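Local coordinates for protein 1-acyl-sn-glycerol-3-phosphate acyltransferase (PDB 5KYM) that transfers an acyl chain to 1-acyl-sn-glycerol 3-phosphate (lysophosphatidic acid), making phosphatidic acid at the membrane, at residues A[17-20]-A[21-25]; A[29-32]-A[33-37]; A[45-48]-A[49-52]; A[92-96]-A[97-101]; A[172-175]-A[176-179]. All coordinates share one frame; numbering follows the deposited sequence.

Interaction 1: residues A[17-20]-A[21-25]. With DD9 (nonane), chain F; HGX (1-heptadecanoyl-2-tridecanoyl-3-glycerol-phosphonyl choline), chain E.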
# COMPACT_ATOMS: atom_id res chain seq x y z
N ALA A 17 5.00 -2.09 -17.16
CA ALA A 17 4.33 -2.65 -15.99
C ALA A 17 3.66 -4.00 -16.25
O ALA A 17 3.67 -4.86 -15.37
CB ALA A 17 3.29 -1.68 -15.47
N THR A 18 3.10 -4.19 -17.44
CA THR A 18 2.40 -5.42 -17.73
C THR A 18 3.36 -6.54 -18.06
O THR A 18 3.30 -7.63 -17.50
CB THR A 18 1.45 -5.23 -18.89
OG1 THR A 18 0.57 -4.15 -18.61
CG2 THR A 18 0.62 -6.50 -19.06
N VAL A 19 4.29 -6.26 -18.95
CA VAL A 19 5.34 -7.22 -19.21
C VAL A 19 6.11 -7.57 -17.94
O VAL A 19 6.50 -8.71 -17.75
CB VAL A 19 6.32 -6.73 -20.29
CG1 VAL A 19 7.47 -7.70 -20.42
CG2 VAL A 19 5.63 -6.62 -21.63
N TYR A 20 6.33 -6.60 -17.07
CA TYR A 20 7.13 -6.84 -15.89
C TYR A 20 6.33 -7.74 -14.93
O TYR A 20 6.85 -8.83 -14.50
CB TYR A 20 7.58 -5.54 -15.26
CG TYR A 20 8.56 -5.65 -14.10
CD1 TYR A 20 8.11 -5.94 -12.83
CD2 TYR A 20 9.90 -5.38 -14.25
CE1 TYR A 20 8.98 -6.02 -11.76
CE2 TYR A 20 10.77 -5.45 -13.17
CZ TYR A 20 10.33 -5.78 -11.91
OH TYR A 20 11.12 -5.91 -10.74
N ILE A 21 5.08 -7.36 -14.62
CA ILE A 21 4.28 -8.15 -13.67
C ILE A 21 4.00 -9.56 -14.19
O ILE A 21 4.11 -10.48 -13.45
CB ILE A 21 2.98 -7.48 -13.23
CG1 ILE A 21 3.28 -6.21 -12.45
CG2 ILE A 21 2.23 -8.37 -12.25
CD1 ILE A 21 2.03 -5.34 -12.20
N VAL A 22 3.71 -9.72 -15.46
CA VAL A 22 3.26 -11.01 -15.99
C VAL A 22 4.45 -11.93 -16.29
O VAL A 22 4.57 -12.98 -15.70
CB VAL A 22 2.29 -10.80 -17.19
CG1 VAL A 22 2.18 -12.02 -18.06
CG2 VAL A 22 0.91 -10.32 -16.69
N PHE A 23 5.35 -11.50 -17.16
CA PHE A 23 6.43 -12.39 -17.60
C PHE A 23 7.59 -12.45 -16.61
O PHE A 23 8.00 -13.52 -16.22
CB PHE A 23 6.92 -12.03 -19.02
CG PHE A 23 5.83 -12.11 -20.06
CD1 PHE A 23 4.98 -11.03 -20.28
CD2 PHE A 23 5.66 -13.25 -20.80
CE1 PHE A 23 3.95 -11.09 -21.20
CE2 PHE A 23 4.63 -13.33 -21.74
CZ PHE A 23 3.77 -12.25 -21.93
N TYR A 24 8.11 -11.32 -16.18
CA TYR A 24 9.18 -11.37 -15.17
C TYR A 24 8.58 -11.90 -13.86
O TYR A 24 9.17 -12.73 -13.21
CB TYR A 24 9.87 -9.99 -14.99
CG TYR A 24 10.93 -10.03 -13.92
CD1 TYR A 24 12.02 -10.91 -14.01
CD2 TYR A 24 10.83 -9.26 -12.78
CE1 TYR A 24 12.95 -10.98 -12.99
CE2 TYR A 24 11.78 -9.33 -11.79
CZ TYR A 24 12.81 -10.19 -11.89
OH TYR A 24 13.71 -10.25 -10.85
N GLY A 25 7.37 -11.48 -13.51
CA GLY A 25 6.77 -11.96 -12.25
C GLY A 25 6.39 -13.43 -12.28
O GLY A 25 6.37 -14.09 -11.23
C1 DD9 F . 8.58 -9.28 -9.94
C2 DD9 F . 7.23 -9.48 -9.27
C3 DD9 F . 6.49 -8.16 -9.26
C4 DD9 F . 5.10 -8.35 -8.67
C5 DD9 F . 4.49 -6.99 -8.31
C6 DD9 F . 3.21 -7.24 -7.53
C7 DD9 F . 2.22 -6.07 -7.47
C8 DD9 F . 1.06 -6.49 -6.55
C9 DD9 F . -0.21 -5.68 -6.82
O11 HGX E . 15.01 -6.30 -14.76
C11 HGX E . 15.09 -7.51 -14.64
C12 HGX E . 14.33 -8.40 -15.59
C13 HGX E . 13.25 -7.75 -16.46
C14 HGX E . 12.79 -8.84 -17.44
C15 HGX E . 11.83 -8.43 -18.56
C16 HGX E . 11.68 -9.57 -19.60
C17 HGX E . 10.47 -9.37 -20.53
C18 HGX E . 10.15 -10.51 -21.52
O3 HGX E . 15.96 -8.11 -13.59
C3 HGX E . 16.56 -7.40 -12.49
C2 HGX E . 18.10 -7.54 -12.43
C1 HGX E . 18.52 -6.97 -11.06
O3P HGX E . 19.90 -7.20 -10.74
O2 HGX E . 18.75 -6.85 -13.53
C31 HGX E . 19.73 -7.55 -14.41
O31 HGX E . 20.56 -8.32 -13.93
C32 HGX E . 19.79 -7.32 -15.92
C33 HGX E . 19.17 -8.50 -16.70
C34 HGX E . 18.78 -8.18 -18.15
C35 HGX E . 17.42 -8.75 -18.57
C36 HGX E . 17.28 -8.88 -20.09
C37 HGX E . 15.87 -9.26 -20.59
C38 HGX E . 15.81 -9.41 -22.12
C39 HGX E . 14.40 -9.38 -22.74
C40 HGX E . 14.37 -9.38 -24.27
O1 HGX E . 19.99 -6.48 -8.32
P1 HGX E . 20.68 -6.28 -9.65
O4 HGX E . 20.80 -4.90 -10.26
O5 HGX E . 22.19 -6.87 -9.51
C4 HGX E . 23.11 -6.38 -8.53
C5 HGX E . 24.57 -6.50 -8.99

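Interaction 2: residues A[29-32]-A[33-37]. With HGX (1-heptadecanoyl-2-tridecanoyl-3-glycerol-phosphonyl choline), chain C.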
# COMPACT_ATOMS: atom_id res chain seq x y z
N LEU A 29 8.08 -16.27 -9.48
CA LEU A 29 7.40 -17.32 -8.73
C LEU A 29 7.91 -18.66 -9.23
O LEU A 29 8.15 -19.57 -8.40
CB LEU A 29 5.91 -17.25 -8.96
CG LEU A 29 5.25 -15.97 -8.47
CD1 LEU A 29 3.85 -15.96 -8.98
CD2 LEU A 29 5.25 -15.86 -6.94
N PHE A 30 8.07 -18.79 -10.56
CA PHE A 30 8.58 -20.03 -11.09
C PHE A 30 9.94 -20.38 -10.51
O PHE A 30 10.13 -21.50 -10.06
CB PHE A 30 8.64 -20.07 -12.60
CG PHE A 30 9.35 -21.28 -13.13
CD1 PHE A 30 8.67 -22.48 -13.25
CD2 PHE A 30 10.68 -21.24 -13.51
CE1 PHE A 30 9.28 -23.63 -13.77
CE2 PHE A 30 11.32 -22.39 -14.01
CZ PHE A 30 10.62 -23.59 -14.12
N ARG A 31 10.88 -19.44 -10.46
CA ARG A 31 12.14 -19.75 -9.76
C ARG A 31 11.92 -20.06 -8.26
O ARG A 31 12.55 -20.92 -7.71
CB ARG A 31 13.13 -18.61 -9.84
CG ARG A 31 14.05 -18.58 -11.04
CD ARG A 31 14.93 -17.32 -10.97
NE ARG A 31 15.52 -17.05 -9.63
CZ ARG A 31 16.73 -17.41 -9.21
NH1 ARG A 31 17.54 -18.11 -10.00
NH2 ARG A 31 17.15 -17.06 -7.99
N SER A 32 11.05 -19.32 -7.59
CA SER A 32 10.87 -19.50 -6.14
C SER A 32 10.34 -20.88 -5.85
O SER A 32 10.63 -21.41 -4.77
CB SER A 32 9.90 -18.45 -5.55
OG SER A 32 8.55 -18.88 -5.55
N PHE A 33 9.53 -21.42 -6.79
CA PHE A 33 8.94 -22.75 -6.63
C PHE A 33 10.04 -23.79 -6.61
O PHE A 33 10.12 -24.58 -5.71
CB PHE A 33 7.94 -23.03 -7.72
CG PHE A 33 7.41 -24.45 -7.72
CD1 PHE A 33 6.69 -24.96 -6.66
CD2 PHE A 33 7.62 -25.27 -8.82
CE1 PHE A 33 6.22 -26.26 -6.68
CE2 PHE A 33 7.08 -26.56 -8.87
CZ PHE A 33 6.40 -27.07 -7.77
N LEU A 34 10.95 -23.73 -7.57
CA LEU A 34 12.14 -24.59 -7.62
C LEU A 34 13.13 -24.51 -6.45
O LEU A 34 14.00 -25.37 -6.34
CB LEU A 34 12.95 -24.31 -8.90
CG LEU A 34 12.17 -24.24 -10.19
CD1 LEU A 34 13.14 -24.23 -11.34
CD2 LEU A 34 11.22 -25.42 -10.29
N MET A 35 13.05 -23.50 -5.61
CA MET A 35 14.00 -23.38 -4.51
C MET A 35 13.79 -24.39 -3.38
O MET A 35 12.71 -24.50 -2.83
CB MET A 35 13.99 -21.97 -3.95
CG MET A 35 14.59 -20.96 -4.90
SD MET A 35 14.66 -19.36 -4.09
CE MET A 35 14.46 -18.42 -5.58
N ARG A 36 14.83 -25.14 -3.07
CA ARG A 36 14.75 -26.10 -1.98
C ARG A 36 14.44 -25.36 -0.67
O ARG A 36 13.46 -25.69 0.01
CB ARG A 36 16.07 -26.90 -1.86
CG ARG A 36 16.25 -27.71 -0.54
CD ARG A 36 17.63 -28.37 -0.39
NE ARG A 36 18.70 -27.52 -0.94
CZ ARG A 36 19.67 -26.92 -0.25
NH1 ARG A 36 19.76 -27.07 1.07
NH2 ARG A 36 20.57 -26.17 -0.94
N ASP A 37 15.26 -24.37 -0.35
CA ASP A 37 15.16 -23.66 0.92
C ASP A 37 13.99 -22.67 0.93
O ASP A 37 14.11 -21.55 0.42
CB ASP A 37 16.48 -22.97 1.19
CG ASP A 37 16.52 -22.24 2.51
OD1 ASP A 37 15.45 -21.78 3.03
OD2 ASP A 37 17.70 -22.14 2.98
O11 HGX C . 20.33 -17.03 -13.85
C11 HGX C . 19.16 -16.88 -14.16
C12 HGX C . 18.71 -17.36 -15.54
C13 HGX C . 17.28 -17.01 -15.94
C14 HGX C . 17.03 -17.01 -17.45
C15 HGX C . 15.66 -17.63 -17.78
C16 HGX C . 15.23 -17.59 -19.25
C17 HGX C . 13.77 -18.01 -19.48
C18 HGX C . 13.27 -19.09 -18.51
O3 HGX C . 18.26 -16.24 -13.20
C3 HGX C . 18.72 -15.60 -12.00
C2 HGX C . 19.14 -14.14 -12.25
C1 HGX C . 19.92 -13.59 -11.04
O3P HGX C . 19.06 -13.41 -9.90
O2 HGX C . 17.94 -13.40 -12.51
C31 HGX C . 18.05 -12.22 -13.37
O31 HGX C . 19.11 -11.59 -13.37
C32 HGX C . 16.86 -11.75 -14.20
C33 HGX C . 16.60 -12.64 -15.42
C34 HGX C . 15.52 -12.05 -16.34
C35 HGX C . 14.61 -13.15 -16.92
C36 HGX C . 13.35 -12.68 -17.68
C37 HGX C . 12.76 -13.84 -18.50
C38 HGX C . 11.25 -13.79 -18.81
C39 HGX C . 10.68 -15.20 -19.06
C40 HGX C . 9.25 -15.27 -19.62
O1 HGX C . 21.02 -13.55 -8.32
P1 HGX C . 19.58 -13.09 -8.39
O4 HGX C . 18.57 -13.63 -7.39
O5 HGX C . 19.55 -11.47 -8.23
C4 HGX C . 20.17 -10.77 -7.14
C5 HGX C . 20.76 -9.45 -7.62

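Interaction 3: residues A[45-48]-A[49-52]. With DD9 (nonane), chain F.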
# COMPACT_ATOMS: atom_id res chain seq x y z
N VAL A 45 11.04 -13.75 -3.22
CA VAL A 45 9.80 -13.26 -3.82
C VAL A 45 9.44 -11.91 -3.21
O VAL A 45 9.07 -10.96 -3.94
CB VAL A 45 8.58 -14.18 -3.61
CG1 VAL A 45 7.32 -13.57 -4.28
CG2 VAL A 45 8.85 -15.55 -4.19
N LEU A 46 9.53 -11.85 -1.88
CA LEU A 46 9.22 -10.61 -1.18
C LEU A 46 10.10 -9.45 -1.62
O LEU A 46 9.62 -8.34 -1.74
CB LEU A 46 9.26 -10.78 0.36
CG LEU A 46 8.02 -11.47 0.95
CD1 LEU A 46 8.11 -11.50 2.43
CD2 LEU A 46 6.67 -10.83 0.54
N LYS A 47 11.36 -9.71 -1.88
CA LYS A 47 12.30 -8.65 -2.22
C LYS A 47 11.96 -8.17 -3.60
O LYS A 47 11.94 -6.98 -3.82
CB LYS A 47 13.74 -9.17 -2.12
CG LYS A 47 14.83 -8.14 -2.17
CD LYS A 47 14.78 -7.21 -0.95
CE LYS A 47 15.22 -5.80 -1.32
NZ LYS A 47 16.57 -5.82 -2.00
N GLU A 48 11.60 -9.09 -4.50
CA GLU A 48 11.22 -8.73 -5.89
C GLU A 48 10.01 -7.82 -6.00
O GLU A 48 9.94 -7.03 -6.94
CB GLU A 48 10.99 -9.99 -6.75
CG GLU A 48 12.22 -10.75 -7.18
CD GLU A 48 13.23 -9.84 -7.81
OE1 GLU A 48 12.85 -9.06 -8.75
OE2 GLU A 48 14.39 -9.86 -7.29
N ILE A 49 9.05 -8.03 -5.10
CA ILE A 49 7.85 -7.24 -4.94
C ILE A 49 8.21 -5.86 -4.50
O ILE A 49 7.72 -4.89 -5.04
CB ILE A 49 6.88 -7.87 -3.86
CG1 ILE A 49 6.30 -9.17 -4.43
CG2 ILE A 49 5.76 -6.91 -3.40
CD1 ILE A 49 5.64 -10.06 -3.39
N GLU A 50 9.02 -5.77 -3.45
CA GLU A 50 9.50 -4.50 -2.96
C GLU A 50 10.20 -3.75 -4.15
O GLU A 50 9.93 -2.58 -4.40
CB GLU A 50 10.40 -4.76 -1.76
CG GLU A 50 11.25 -3.56 -1.33
CD GLU A 50 12.13 -3.83 -0.13
OE1 GLU A 50 12.66 -4.93 -0.03
OE2 GLU A 50 12.33 -2.93 0.71
N LYS A 51 11.04 -4.46 -4.91
CA LYS A 51 11.73 -3.84 -6.03
C LYS A 51 10.73 -3.33 -7.04
O LYS A 51 10.92 -2.31 -7.63
CB LYS A 51 12.71 -4.79 -6.68
CG LYS A 51 13.82 -5.19 -5.71
CD LYS A 51 14.48 -6.55 -6.02
CE LYS A 51 15.52 -6.41 -7.10
NZ LYS A 51 15.56 -7.51 -8.05
N PHE A 52 9.64 -4.04 -7.24
CA PHE A 52 8.58 -3.58 -8.14
C PHE A 52 7.97 -2.27 -7.65
O PHE A 52 7.84 -1.29 -8.40
CB PHE A 52 7.52 -4.66 -8.35
CG PHE A 52 6.28 -4.15 -9.00
CD1 PHE A 52 6.26 -3.89 -10.37
CD2 PHE A 52 5.12 -3.89 -8.25
CE1 PHE A 52 5.09 -3.36 -10.94
CE2 PHE A 52 3.97 -3.40 -8.85
CZ PHE A 52 3.95 -3.13 -10.18
C1 DD9 F . 8.58 -9.28 -9.94
C2 DD9 F . 7.23 -9.48 -9.27
C3 DD9 F . 6.49 -8.16 -9.26
C4 DD9 F . 5.10 -8.35 -8.67
C5 DD9 F . 4.49 -6.99 -8.31
C6 DD9 F . 3.21 -7.24 -7.53
C7 DD9 F . 2.22 -6.07 -7.47
C8 DD9 F . 1.06 -6.49 -6.55
C9 DD9 F . -0.21 -5.68 -6.82

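Interaction 4: residues A[92-96]-A[97-101]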
# COMPACT_ATOMS: atom_id res chain seq x y z
N LEU A 92 3.46 2.08 -3.89
CA LEU A 92 4.19 2.94 -2.98
C LEU A 92 4.37 2.27 -1.62
O LEU A 92 5.51 2.13 -1.20
CB LEU A 92 3.45 4.27 -2.79
CG LEU A 92 4.06 5.28 -1.85
CD1 LEU A 92 5.31 5.77 -2.47
CD2 LEU A 92 3.12 6.43 -1.61
N ILE A 93 3.30 1.86 -0.92
CA ILE A 93 3.47 1.23 0.41
C ILE A 93 4.36 -0.06 0.25
O ILE A 93 5.22 -0.33 1.10
CB ILE A 93 2.15 0.82 1.10
CG1 ILE A 93 1.06 1.88 1.14
CG2 ILE A 93 2.40 0.32 2.50
CD1 ILE A 93 1.39 3.11 1.91
N LEU A 94 4.14 -0.84 -0.83
CA LEU A 94 4.85 -2.12 -1.05
C LEU A 94 6.35 -1.88 -1.16
O LEU A 94 7.15 -2.57 -0.52
CB LEU A 94 4.35 -2.83 -2.30
CG LEU A 94 2.99 -3.57 -2.23
CD1 LEU A 94 2.48 -4.18 -3.53
CD2 LEU A 94 3.11 -4.66 -1.20
N GLY A 95 6.73 -0.87 -1.92
CA GLY A 95 8.12 -0.60 -2.20
C GLY A 95 8.88 0.16 -1.15
O GLY A 95 10.10 0.12 -1.12
N PHE A 96 8.18 0.84 -0.26
CA PHE A 96 8.83 1.75 0.67
C PHE A 96 8.43 1.62 2.12
O PHE A 96 8.91 2.38 2.94
CB PHE A 96 8.54 3.18 0.21
CG PHE A 96 9.18 3.53 -1.10
CD1 PHE A 96 10.49 3.97 -1.15
CD2 PHE A 96 8.48 3.44 -2.25
CE1 PHE A 96 11.08 4.29 -2.32
CE2 PHE A 96 9.08 3.78 -3.44
CZ PHE A 96 10.37 4.22 -3.47
N VAL A 97 7.53 0.69 2.45
CA VAL A 97 7.11 0.52 3.85
C VAL A 97 7.02 -0.96 4.21
O VAL A 97 7.62 -1.39 5.19
CB VAL A 97 5.74 1.16 4.07
CG1 VAL A 97 5.29 1.00 5.52
CG2 VAL A 97 5.72 2.59 3.56
N ALA A 98 6.29 -1.74 3.42
CA ALA A 98 5.94 -3.09 3.79
C ALA A 98 5.34 -3.92 2.66
O ALA A 98 4.49 -3.42 1.95
CB ALA A 98 4.95 -2.99 4.93
N THR A 99 5.74 -5.17 2.53
CA THR A 99 5.15 -6.03 1.55
C THR A 99 4.18 -6.93 2.20
O THR A 99 4.37 -8.17 2.26
CB THR A 99 6.16 -6.85 0.76
OG1 THR A 99 6.98 -7.64 1.61
CG2 THR A 99 7.04 -5.97 0.04
N GLY A 100 3.05 -6.32 2.57
CA GLY A 100 1.93 -6.99 3.21
C GLY A 100 0.68 -7.23 2.38
O GLY A 100 0.51 -6.77 1.23
N ALA A 101 -0.21 -7.97 3.02
CA ALA A 101 -1.58 -8.18 2.57
C ALA A 101 -2.39 -6.89 2.39
O ALA A 101 -2.19 -5.92 3.05
CB ALA A 101 -2.28 -9.04 3.59

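Interaction 5: residues A[172-175]-A[176-179]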
# COMPACT_ATOMS: atom_id res chain seq x y z
N SER A 172 -13.38 1.09 11.25
CA SER A 172 -12.30 0.83 10.27
C SER A 172 -11.07 0.24 10.96
O SER A 172 -10.49 -0.73 10.47
CB SER A 172 -11.99 2.05 9.43
OG SER A 172 -11.64 3.21 10.18
N LEU A 173 -10.73 0.75 12.14
CA LEU A 173 -9.66 0.15 12.96
C LEU A 173 -10.00 -1.08 13.80
O LEU A 173 -9.14 -1.62 14.46
CB LEU A 173 -8.94 1.22 13.81
CG LEU A 173 -7.87 1.76 12.85
CD1 LEU A 173 -8.28 3.16 12.50
CD2 LEU A 173 -6.47 1.64 13.39
N MET A 174 -11.19 -1.60 13.68
CA MET A 174 -11.50 -2.83 14.36
C MET A 174 -10.47 -3.94 14.12
O MET A 174 -10.22 -4.70 15.04
CB MET A 174 -12.91 -3.31 14.02
CG MET A 174 -13.47 -4.30 15.04
SD MET A 174 -13.53 -3.68 16.76
CE MET A 174 -14.75 -2.35 16.66
N ILE A 175 -9.78 -4.02 12.97
CA ILE A 175 -8.86 -5.17 12.86
C ILE A 175 -7.68 -5.08 13.82
O ILE A 175 -7.15 -6.09 14.24
CB ILE A 175 -8.35 -5.50 11.44
CG1 ILE A 175 -7.39 -4.49 10.95
CG2 ILE A 175 -9.48 -5.62 10.45
CD1 ILE A 175 -6.79 -4.94 9.66
N ALA A 176 -7.33 -3.87 14.22
CA ALA A 176 -6.28 -3.66 15.23
C ALA A 176 -6.78 -3.98 16.65
O ALA A 176 -6.15 -4.74 17.40
CB ALA A 176 -5.75 -2.24 15.17
N VAL A 177 -7.91 -3.39 17.00
CA VAL A 177 -8.56 -3.64 18.29
C VAL A 177 -8.71 -5.09 18.62
O VAL A 177 -8.34 -5.48 19.69
CB VAL A 177 -9.92 -2.90 18.38
CG1 VAL A 177 -10.94 -3.70 19.11
CG2 VAL A 177 -9.68 -1.61 19.09
N LYS A 178 -9.19 -5.88 17.68
CA LYS A 178 -9.50 -7.33 17.89
C LYS A 178 -8.31 -8.27 17.74
O LYS A 178 -8.46 -9.46 17.95
CB LYS A 178 -10.64 -7.82 16.95
CG LYS A 178 -12.03 -7.50 17.45
CD LYS A 178 -13.12 -7.93 16.48
CE LYS A 178 -14.52 -7.61 17.03
NZ LYS A 178 -14.75 -8.01 18.46
N THR A 179 -7.16 -7.78 17.30
CA THR A 179 -5.95 -8.61 17.17
C THR A 179 -4.84 -8.17 18.07
O THR A 179 -3.89 -8.94 18.26
CB THR A 179 -5.36 -8.57 15.73
OG1 THR A 179 -4.90 -7.26 15.37
CG2 THR A 179 -6.39 -9.03 14.74

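Interaction 1: residues A[17-20]-A[21-25]
Tyr-20 and Tyr-24, one turn apart on helix 2-34, carry this contact. Their side chains lie side by side and point the same way. In both, CG is anti to the backbone N (chi1 -173° in Tyr-20, 178° in Tyr-24), which sends both rings out along one flank of the helix. Tyr-24 CD2 lies over one face of the Tyr-20 ring, toward the rim, and is 3.6 Å from Tyr-20 CZ. The two planes are inclined at 59°, an oblique pairing. Trp-59 packs edge-to-face with Tyr-20. The Tyr-24 ring stands between two bound molecules. Its CD2 is 3.6 Å from C1 of the nonane, and its CD1 is 3.8 Å from C12 of a phospholipid, which covers one face. The hydroxyl of Tyr-24 is hydrogen-bonded to Glu-48 of helix 38-59. A leucine in place of Tyr-24 would take away the ring and hydroxyl, and is likely to leave Glu-48 without this partner and to thin the cover over the Tyr-20 ring.

Val-19 points its CG1 at the acyl chain, 3.4 Å from lipid C17. The same methyl is 4.2 Å from CD1 of Phe-23, whose ring edge meets Val-19 O. Behind the side chains, the backbone widens. Gly-25 N bonds Tyr-20 O at 2.9 Å, five residues back, and Tyr-24 N bonds Val-19 O weakly with the same spacing. The wider, pi-type turn at 21-24 lies in a probable membrane helix that lines a pocket for lipid and alkane chains.

Interaction 2: residues A[29-32]-A[33-37]
Phe-30 and Leu-34 meet on the surface of helix 2-34. Leu-34 CG lies over one face of the Phe-30 ring, toward the rim. Its CD1 comes to 3.7 Å from Phe-30 CE2. Phe-30 has CG anti to the backbone N (chi1 172°), which brings the ring back beside the leucine one turn on. A second pair, Arg-31 and Met-35, cross obliquely. The methyl CE of Met-35 is 3.9 Å from Arg-31 NH2. One face of the guanidinium lies against the phospholipid, with Arg-31 NH1 3.4 Å from lipid C3.

The backbone beneath is the last turn of the helix. Leu-29 O is gripped twice: by Phe-33 N at 2.8 Å and by Ser-32 OG at 3.0 Å. The later bonds are weak, including Leu-34 N to Phe-30 O and Met-35 N to Ser-32 O. Here helix 2-34 ends and a short turn leads to helix 38-59, giving a helical hairpin. Asp-37 is the N-cap of the second helix, and its OD1 accepts from Lys-40 N.

Further out, Arg-38 NH1 bonds both Ser-32 O and Met-35 O, and its charge probably steadies these carbonyls at the helix end. Tyr-44 OH makes a weak hydrogen bond to Arg-31 NE, while Met-35 packs on Ala-41 and Tyr-44, and Leu-29 on helix 114-120.

Interaction 3: residues A[45-48]-A[49-52]
Glu-48 OE2 takes a hydrogen bond from Lys-51 NZ at 2.7 Å, and the pair forms a salt bridge. The ammonium meets the oxygen on its syn side, 15° out of the carboxylate plane. Glu-48 folds to reach it: CG is anti to the carbonyl carbon and the chain bends at chi2 (-51°), turning the carboxylate along the helix toward Lys-51. The lysine crosses above the backbone, its CG 3.2 Å from Lys-47 O. The other carboxylate oxygen, OE1, accepts from Tyr-24 on helix 2-34. Glu-48 is buried, and both its oxygens are thus engaged, one within helix 38-59 and one across to its neighbour. The ammonium of Lys-51 would probably favour the charged carboxylate.

Lys-47 and Glu-50 are a looser pair. Their charged ends, Lys-47 NZ and Glu-50 OE1, stay 4.5 Å apart, beyond a salt bridge. On the inner side Ile-49 takes over. Its CD1 is 4.0 Å from Val-45 CG1 and 4.1 Å from Leu-46 CD2. Backbone bonds four residues apart run regularly, ending with Phe-52 N to Glu-48 O. Phe-52 turns away from this cluster. Nonane C5 lies over one face of its ring, and CE2 of Phe-52 is 3.5 Å from nonane C7. Ile-49 and Leu-46 also pack on Thr-99 and Leu-121. The segment is the second arm of a two-helix hairpin: one side faces the acyltransferase domain, and Glu-48 and Phe-52 line the pocket for the alkane.

Interaction 4: residues A[92-96]-A[97-101]
Ile-93 O accepts from two donors of the chain that follows the helix. Val-97 N reaches it at 2.9 Å and Ala-98 N also at 2.9 Å. The two come from opposite faces of the carbonyl plane. The Ala-98 bond is the straighter, 166° at the hydrogen, against 135° for Val-97. The Val-97 bond spans four residues and the Ala-98 bond five, so the turn widens as the chain runs on into the loop.

Other backbone atoms find weaker or outside partners. Phe-96 N bonds Leu-92 O only weakly. Ala-98 O accepts a CA-H contact from Leu-94, with Leu-94 CA at 3.3 Å, and a weak bond from Gly-100 N. Gly-95 O is served by Lys-54 NZ of helix 38-59, and the same lysine makes a cation-pi contact with the Phe-96 ring. Ala-101 pairs through its backbone with Thr-150 and Ile-152.

Side chains pack beside the turn. Ile-93 and Val-97 lie side by side, with Ile-93 CG2 3.8 Å from Val-97 CB. With CG2 anti to the backbone N, Ile-93 sets this methyl alongside Val-97. Leu-94 CD2 covers the loop, 3.7 Å from Thr-99 CA. Thr-99 CG2 is 3.4 Å from Leu-94 O and also packs against Glu-50.

Buried carbonyls at the end of a helix lack the donors of a next turn. Here loop amides serve Ile-93 O and Lys-54 serves Gly-95 O, and the positive charge of that lysine probably suits the helix end.

Interaction 5: residues A[172-175]-A[176-179]
The flat groups that meet here are peptide carbonyls, with no aromatic ring among them. The carbonyl of Ile-175 is met in its own plane by the hydroxyl of Thr-179, with Thr-179 OG1 2.8 Å from Ile-175 O. The carbonyl of Leu-173 is met over one face instead. Ala-176 N stands 42° out of its plane, at 2.9 Å from Leu-173 O. Val-177 N reaches the same oxygen only weakly.

Thr-179 holds its OG1 between its own backbone N and carbonyl carbon (chi1 64°), which turns the hydroxyl back over the last turn. OG1 also accepts from Val-181 N. A valine in place of Thr-179 would remove the hydroxyl and would probably leave Ile-175 O and Val-181 N without their shared mate. Lys-178 N bonds Met-174 O at 3.1 Å, and Thr-179 N bonds Ala-176 O.

On the outer side, Met-174 folds over the helix. Its SD is 3.5 Å from Val-177 CG1, and its CG is 3.9 Å from Lys-178 CD. On the inner side, Ile-175 packs on Leu-138 and Leu-145 of helix 137-147. Leu-173 and Ala-176 rest on Val-183 of the main sheet, joining this short helix to the strand that follows it. The chemistry is that of a threonine hydroxyl that gives to a backbone carbonyl one turn back and takes from an amide of the chain beyond.

The five contacts come in series along one chain. Interactions 1 and 2 sit on helix 2-34, with centres 18 Å apart, and interaction 3 on helix 38-59. These two helices form the hairpin. Interaction 3 touches both others: Tyr-24 and Glu-48 are linked by a probable hydrogen bond, and Ser-32 packs on Val-45. Interactions 1 and 3 share the nonane. Interaction 4, 9 Å from interaction 3 between centres, meets it through Thr-99 and so joins the hairpin to the acyltransferase domain. The centre of interaction 5 lies 34 Å from that of interaction 1, on the opposite side of the chain's centre. This layout is consistent with a two-helix motif that positions the active site at the membrane.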